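Exo-beta-1,4-mannosidase (Rhizomucor miehei, PDB 4LYP) probably hydrolyses terminal, non-reducing beta-mannosyl residues from manno-oligosaccharides with a family 5 glycoside hydrolase TIM barrel, and may also transfer them to other acceptors. Local coordinates at residues A89-N94 against Q431-Y436; E103-Q108 against G168-P173. All coordinates share one frame; numbering follows the deposited sequence. Where two conformers were deposited one is given.

Contact 1: residues A89-N94 against Q431-Y436; sequences AEMGIN and QIIKDY
Met91 and Lys434 meet where the end of helix 78-90 runs up against the side of helix 429-448. The closest approach is a CA-H...O contact: the CA of Lys434 lies 3.3 Å from the carbonyl O of Met91, with an angle of 164° at the hydrogen. Beside it, the CB atoms of Met91 and Lys434 are 4.1 Å apart. Deeper in, the Met91 side chain, with CG between its backbone N and carbonyl carbon (chi1 73°), slants across Ile433 and brings SD to 3.9 Å from CG2 of Ile433. Lys434 is fully extended, CG opposite the backbone N (chi1 -179°), and runs outward past the helix end until CE is 3.9 Å from Glu90 O. Its NZ gives a 2.8 Å hydrogen bond to a water, which in turn donates weakly to Glu90 O. The Glu90 carboxylate leads away to a salt bridge with Lys86.

Behind this first shell, a Schellman motif with Gly92 at positive phi stops helix 78-90; Gly92 N bonds Ala89 O at 2.9 Å. Tyr392 and Phe389 of strand 386-394 back Met91 and Ile433 respectively, so the sulfur-methyl contact belongs to the layer between barrel and helices, while the lysine stays at the surface.

The two segments share no direct hydrogen bond. Met91 O takes the CA-H of Lys434 and the ND2 of Asn437, while Glu90 O is reached weakly, through the water held by Lys434 NZ; the lysine's positive charge is probably favourable beside the partly negative helix terminus. Within the two segments the join is thus apolar and weakly polar, and the conventional hydrogen bond comes from Asn437, just beyond them on helix 429-448.

Contact 2: residues E103-Q108 against G168-P173; sequences EGPDDQ and GNQTIP
Gln170 points its CG opposite the backbone N (chi1 -173°) and then bends at chi2, while Gln108 turns CG opposite its own carbonyl carbon and also bends at chi2; the two side chains reach for each other head-on from their own loops, and their amides meet with planes inclined by 55°. NE2 of Gln170 comes 3.4 Å from CD of Gln108, and CG of Gln170 is 3.7 Å from NE2 of Gln108. On its other branch, Gln170 OE1 rests against the Pro105 ring, 3.3 Å from CD of Pro105. That ring follows a cis peptide bond and opens a type I turn, Pro105 to Gln108, which places proline and glutamine together to receive the amide of Gln170.

Each amide is steadied by further partners. NE2 of Gln108 donates to OD1 of its neighbour Asp107 at 3.0 Å and 166°, reaching that oxygen from above the carboxylate plane, and OE1 of Gln108 hydrogen-bonds Tyr174 OH. Gln170 OE1 is bonded to NE2 of Gln161, a residue that also touches Pro105 and Ile172.

The contact lies at the protein surface. The loop between strand 95-99 and helix 125-140 here touches the segment between helices 158-167 and 181-193, with Gln161 of helix 158-167 touching both loops and Ile172 and Pro173 packed onto helix 181-193.

Contact 1 and contact 2 lie on opposite sides of the chain's centre, their centres about 38 Å and their nearest atoms about 24 Å apart. Contact 1 joins an early helix end to the C-terminal helix, 337 residues apart; contact 2 is a shorter connection among loops lying between them in sequence. Their centres lie about 18 Å and about 23 Å, respectively, from the centre of the chain. Neither segment pair contributes to the two guanidine pockets. One, with Trp153, Glu238, Trp293, Asn296 and Glu416, probably marks the active site. Contact 1 adjoins residues of the other: Asn94 ND2 bonds Leu56 O, and Asn94 O is weakly hydrogen-bonded to Tyr55 OH.

Contact 1: residues A89-N94 against Q431-Y436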
loop_
_atom_site.group_PDB
_atom_site.type_symbol
_atom_site.label_atom_id
_atom_site.label_comp_id
_atom_site.label_asym_id
_atom_site.label_seq_id
_atom_site.Cartn_x
_atom_site.Cartn_y
_atom_site.Cartn_z
ATOM N N ALA A 89 -10.874 11.250 6.430
ATOM C CA ALA A 89 -12.206 10.896 6.934
ATOM C C ALA A 89 -13.242 11.796 6.291
ATOM O O ALA A 89 -14.308 11.342 5.855
ATOM C CB ALA A 89 -12.267 11.050 8.433
ATOM N N GLU A 90 -12.922 13.095 6.112
ATOM C CA GLU A 90 -13.873 14.067 5.515
ATOM C C GLU A 90 -14.074 13.751 4.036
ATOM O O GLU A 90 -15.143 14.055 3.514
ATOM C CB GLU A 90 -13.373 15.506 5.774
ATOM C CG GLU A 90 -13.557 15.833 7.302
ATOM C CD GLU A 90 -12.843 17.084 7.735
ATOM O OE1 GLU A 90 -11.905 17.618 7.024
ATOM O OE2 GLU A 90 -13.122 17.469 8.887
ATOM N N MET A 91 -13.100 13.160 3.381
ATOM C CA MET A 91 -13.301 12.739 2.018
ATOM C C MET A 91 -13.895 11.337 1.883
ATOM O O MET A 91 -13.976 10.810 0.755
ATOM C CB MET A 91 -12.095 12.937 1.123
ATOM C CG MET A 91 -10.966 12.054 1.286
ATOM S SD MET A 91 -9.560 12.492 0.113
ATOM C CE MET A 91 -9.043 13.655 1.172
ATOM N N GLY A 92 -14.366 10.773 2.989
ATOM C CA GLY A 92 -15.117 9.541 2.913
ATOM C C GLY A 92 -14.270 8.273 3.003
ATOM O O GLY A 92 -14.781 7.185 2.692
ATOM N N ILE A 93 -12.981 8.365 3.349
ATOM C CA ILE A 93 -12.105 7.172 3.370
ATOM C C ILE A 93 -12.423 6.360 4.623
ATOM O O ILE A 93 -12.464 6.883 5.749
ATOM C CB ILE A 93 -10.625 7.616 3.240
ATOM C CG1 ILE A 93 -10.355 8.146 1.795
ATOM C CG2 ILE A 93 -9.645 6.594 3.785
ATOM C CD1 ILE A 93 -9.169 9.120 1.707
ATOM N N ASN A 94 -12.506 5.037 4.431
ATOM C CA ASN A 94 -12.721 4.113 5.546
ATOM C C ASN A 94 -11.553 3.129 5.738
ATOM O O ASN A 94 -11.632 2.285 6.653
ATOM C CB ASN A 94 -14.032 3.350 5.477
ATOM C CG ASN A 94 -14.025 2.252 4.436
ATOM O OD1 ASN A 94 -13.118 2.213 3.564
ATOM N ND2 ASN A 94 -15.035 1.411 4.430
ATOM N N GLN A 431 -12.140 16.101 -4.647
ATOM C CA GLN A 431 -13.610 16.079 -4.756
ATOM C C GLN A 431 -14.031 14.786 -5.502
ATOM O O GLN A 431 -15.078 14.194 -5.193
ATOM C CB GLN A 431 -14.137 17.304 -5.469
ATOM C CG GLN A 431 -15.668 17.328 -5.571
ATOM C CD GLN A 431 -16.330 17.499 -4.236
ATOM O OE1 GLN A 431 -15.973 18.434 -3.525
ATOM N NE2 GLN A 431 -17.293 16.605 -3.853
ATOM N N ILE A 432 -13.243 14.361 -6.495
ATOM C CA ILE A 432 -13.545 13.160 -7.211
ATOM C C ILE A 432 -13.453 11.917 -6.321
ATOM O O ILE A 432 -14.282 10.984 -6.370
ATOM C CB ILE A 432 -12.607 13.064 -8.416
ATOM C CG1 ILE A 432 -13.036 14.197 -9.434
ATOM C CG2 ILE A 432 -12.654 11.683 -9.083
ATOM C CD1 ILE A 432 -11.975 14.437 -10.450
ATOM N N ILE A 433 -12.442 11.875 -5.454
ATOM C CA ILE A 433 -12.301 10.823 -4.455
ATOM C C ILE A 433 -13.471 10.837 -3.494
ATOM O O ILE A 433 -14.072 9.783 -3.172
ATOM C CB ILE A 433 -10.958 10.957 -3.738
ATOM C CG1 ILE A 433 -9.802 10.732 -4.708
ATOM C CG2 ILE A 433 -10.904 10.003 -2.546
ATOM C CD1 ILE A 433 -8.494 11.305 -4.214
ATOM N N LYS A 434 -13.862 12.020 -3.011
ATOM C CA LYS A 434 -14.980 12.148 -2.068
ATOM C C LYS A 434 -16.263 11.633 -2.711
ATOM O O LYS A 434 -17.013 10.873 -2.041
ATOM C CB LYS A 434 -15.077 13.609 -1.628
ATOM C CG LYS A 434 -16.203 13.850 -0.626
ATOM C CD LYS A 434 -16.297 15.331 -0.253
ATOM C CE LYS A 434 -17.456 15.573 0.780
ATOM N NZ LYS A 434 -17.410 17.018 1.118
ATOM N N ASP A 435 -16.506 11.995 -3.951
ATOM C CA ASP A 435 -17.714 11.556 -4.599
ATOM C C ASP A 435 -17.733 10.065 -4.848
ATOM O O ASP A 435 -18.747 9.391 -4.652
ATOM C CB ASP A 435 -17.890 12.368 -5.898
ATOM C CG ASP A 435 -18.317 13.939 -5.580
ATOM O OD1 ASP A 435 -18.614 14.272 -4.398
ATOM O OD2 ASP A 435 -18.290 14.730 -6.482
ATOM N N TYR A 436 -16.570 9.479 -5.200
ATOM C CA TYR A 436 -16.450 8.055 -5.317
ATOM C C TYR A 436 -16.767 7.311 -4.023
ATOM O O TYR A 436 -17.517 6.347 -3.980
ATOM C CB TYR A 436 -15.031 7.664 -5.787
ATOM C CG TYR A 436 -14.688 6.188 -5.538
ATOM C CD1 TYR A 436 -15.311 5.174 -6.246
ATOM C CD2 TYR A 436 -13.663 5.874 -4.674
ATOM C CE1 TYR A 436 -14.892 3.883 -6.106
ATOM C CE2 TYR A 436 -13.258 4.580 -4.507
ATOM C CZ TYR A 436 -13.848 3.579 -5.286
ATOM O OH TYR A 436 -13.416 2.253 -5.177
HETATM O O HOH W 1 -15.230 17.388 2.769
#

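Contact 2: residues E103-Q108 against G168-P173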
loop_
_atom_site.group_PDB
_atom_site.type_symbol
_atom_site.label_atom_id
_atom_site.label_comp_id
_atom_site.label_asym_id
_atom_site.label_seq_id
_atom_site.Cartn_x
_atom_site.Cartn_y
_atom_site.Cartn_z
ATOM N N GLU A 103 13.319 -1.073 7.248
ATOM C CA GLU A 103 14.584 -1.624 7.663
ATOM C C GLU A 103 15.692 -0.612 7.478
ATOM O O GLU A 103 15.759 0.107 6.462
ATOM C CB GLU A 103 14.882 -2.930 6.909
ATOM C CG GLU A 103 13.937 -4.065 7.293
ATOM C CD GLU A 103 12.570 -3.993 6.582
ATOM O OE1 GLU A 103 12.459 -3.729 5.404
ATOM O OE2 GLU A 103 11.580 -4.341 7.310
ATOM N N GLY A 104 16.631 -0.584 8.444
ATOM C CA GLY A 104 17.883 0.168 8.302
ATOM C C GLY A 104 18.934 -0.666 7.566
ATOM O O GLY A 104 18.587 -1.671 6.911
ATOM N N PRO A 105 20.206 -0.312 7.635
ATOM C CA PRO A 105 20.740 0.827 8.444
ATOM C C PRO A 105 20.305 2.202 7.914
ATOM O O PRO A 105 19.893 2.341 6.739
ATOM C CB PRO A 105 22.252 0.627 8.337
ATOM C CG PRO A 105 22.473 -0.103 7.115
ATOM C CD PRO A 105 21.301 -1.039 6.906
ATOM N N ASP A 106 20.451 3.215 8.759
ATOM C CA ASP A 106 19.898 4.534 8.492
ATOM C C ASP A 106 20.837 5.446 7.715
ATOM O O ASP A 106 20.595 6.652 7.611
ATOM C CB ASP A 106 19.516 5.212 9.833
ATOM C CG ASP A 106 18.293 4.500 10.509
ATOM O OD1 ASP A 106 17.330 4.249 9.732
ATOM O OD2 ASP A 106 18.319 4.256 11.695
ATOM N N ASP A 107 21.897 4.882 7.100
ATOM C CA ASP A 107 22.794 5.613 6.225
ATOM C C ASP A 107 22.538 5.258 4.764
ATOM O O ASP A 107 23.440 5.491 3.905
ATOM C CB ASP A 107 24.271 5.329 6.616
ATOM C CG ASP A 107 24.667 3.915 6.373
ATOM O OD1 ASP A 107 23.833 3.008 6.157
ATOM O OD2 ASP A 107 25.902 3.606 6.470
ATOM N N GLN A 108 21.394 4.679 4.427
ATOM C CA GLN A 108 21.138 4.227 3.054
ATOM C C GLN A 108 20.283 5.256 2.305
ATOM O O GLN A 108 19.341 5.821 2.831
ATOM C CB GLN A 108 20.425 2.899 3.035
ATOM C CG GLN A 108 21.305 1.765 3.675
ATOM C CD GLN A 108 22.556 1.547 2.847
ATOM O OE1 GLN A 108 22.463 1.206 1.658
ATOM N NE2 GLN A 108 23.713 1.745 3.465
ATOM N N GLY A 168 25.888 -10.300 4.462
ATOM C CA GLY A 168 26.872 -9.457 5.079
ATOM C C GLY A 168 27.425 -8.398 4.172
ATOM O O GLY A 168 28.442 -7.839 4.500
ATOM N N ASN A 169 26.809 -8.159 2.995
ATOM C CA ASN A 169 27.244 -7.128 2.042
ATOM C C ASN A 169 26.178 -6.053 1.955
ATOM O O ASN A 169 25.123 -6.289 1.417
ATOM C CB ASN A 169 27.432 -7.823 0.724
ATOM N N GLN A 170 26.456 -4.878 2.509
ATOM C CA GLN A 170 25.528 -3.807 2.521
ATOM C C GLN A 170 25.458 -3.019 1.196
ATOM O O GLN A 170 24.625 -2.070 1.099
ATOM C CB GLN A 170 25.862 -2.886 3.720
ATOM C CG GLN A 170 24.816 -1.748 3.959
ATOM C CD GLN A 170 23.404 -2.269 4.132
ATOM O OE1 GLN A 170 23.141 -3.076 5.084
ATOM N NE2 GLN A 170 22.473 -1.814 3.291
ATOM N N THR A 171 26.274 -3.354 0.183
ATOM C CA THR A 171 26.232 -2.648 -1.098
ATOM C C THR A 171 25.125 -3.205 -1.983
ATOM O O THR A 171 25.269 -4.033 -2.826
ATOM C CB THR A 171 27.583 -2.718 -1.797
ATOM O OG1 THR A 171 28.605 -2.255 -0.904
ATOM C CG2 THR A 171 27.612 -1.845 -3.044
ATOM N N ILE A 172 23.958 -2.682 -1.771
ATOM C CA ILE A 172 22.763 -3.171 -2.513
ATOM C C ILE A 172 22.804 -2.502 -3.899
ATOM O O ILE A 172 22.992 -1.287 -3.971
ATOM C CB ILE A 172 21.528 -2.795 -1.725
ATOM C CG1 ILE A 172 21.487 -3.518 -0.382
ATOM C CG2 ILE A 172 20.245 -3.054 -2.512
ATOM C CD1 ILE A 172 20.322 -3.057 0.490
ATOM N N PRO A 173 22.510 -3.247 -4.972
ATOM C CA PRO A 173 22.553 -2.638 -6.321
ATOM C C PRO A 173 21.216 -1.904 -6.562
ATOM O O PRO A 173 20.336 -2.370 -7.332
ATOM C CB PRO A 173 22.706 -3.884 -7.205
ATOM C CG PRO A 173 21.976 -4.988 -6.456
ATOM C CD PRO A 173 22.385 -4.726 -5.015
#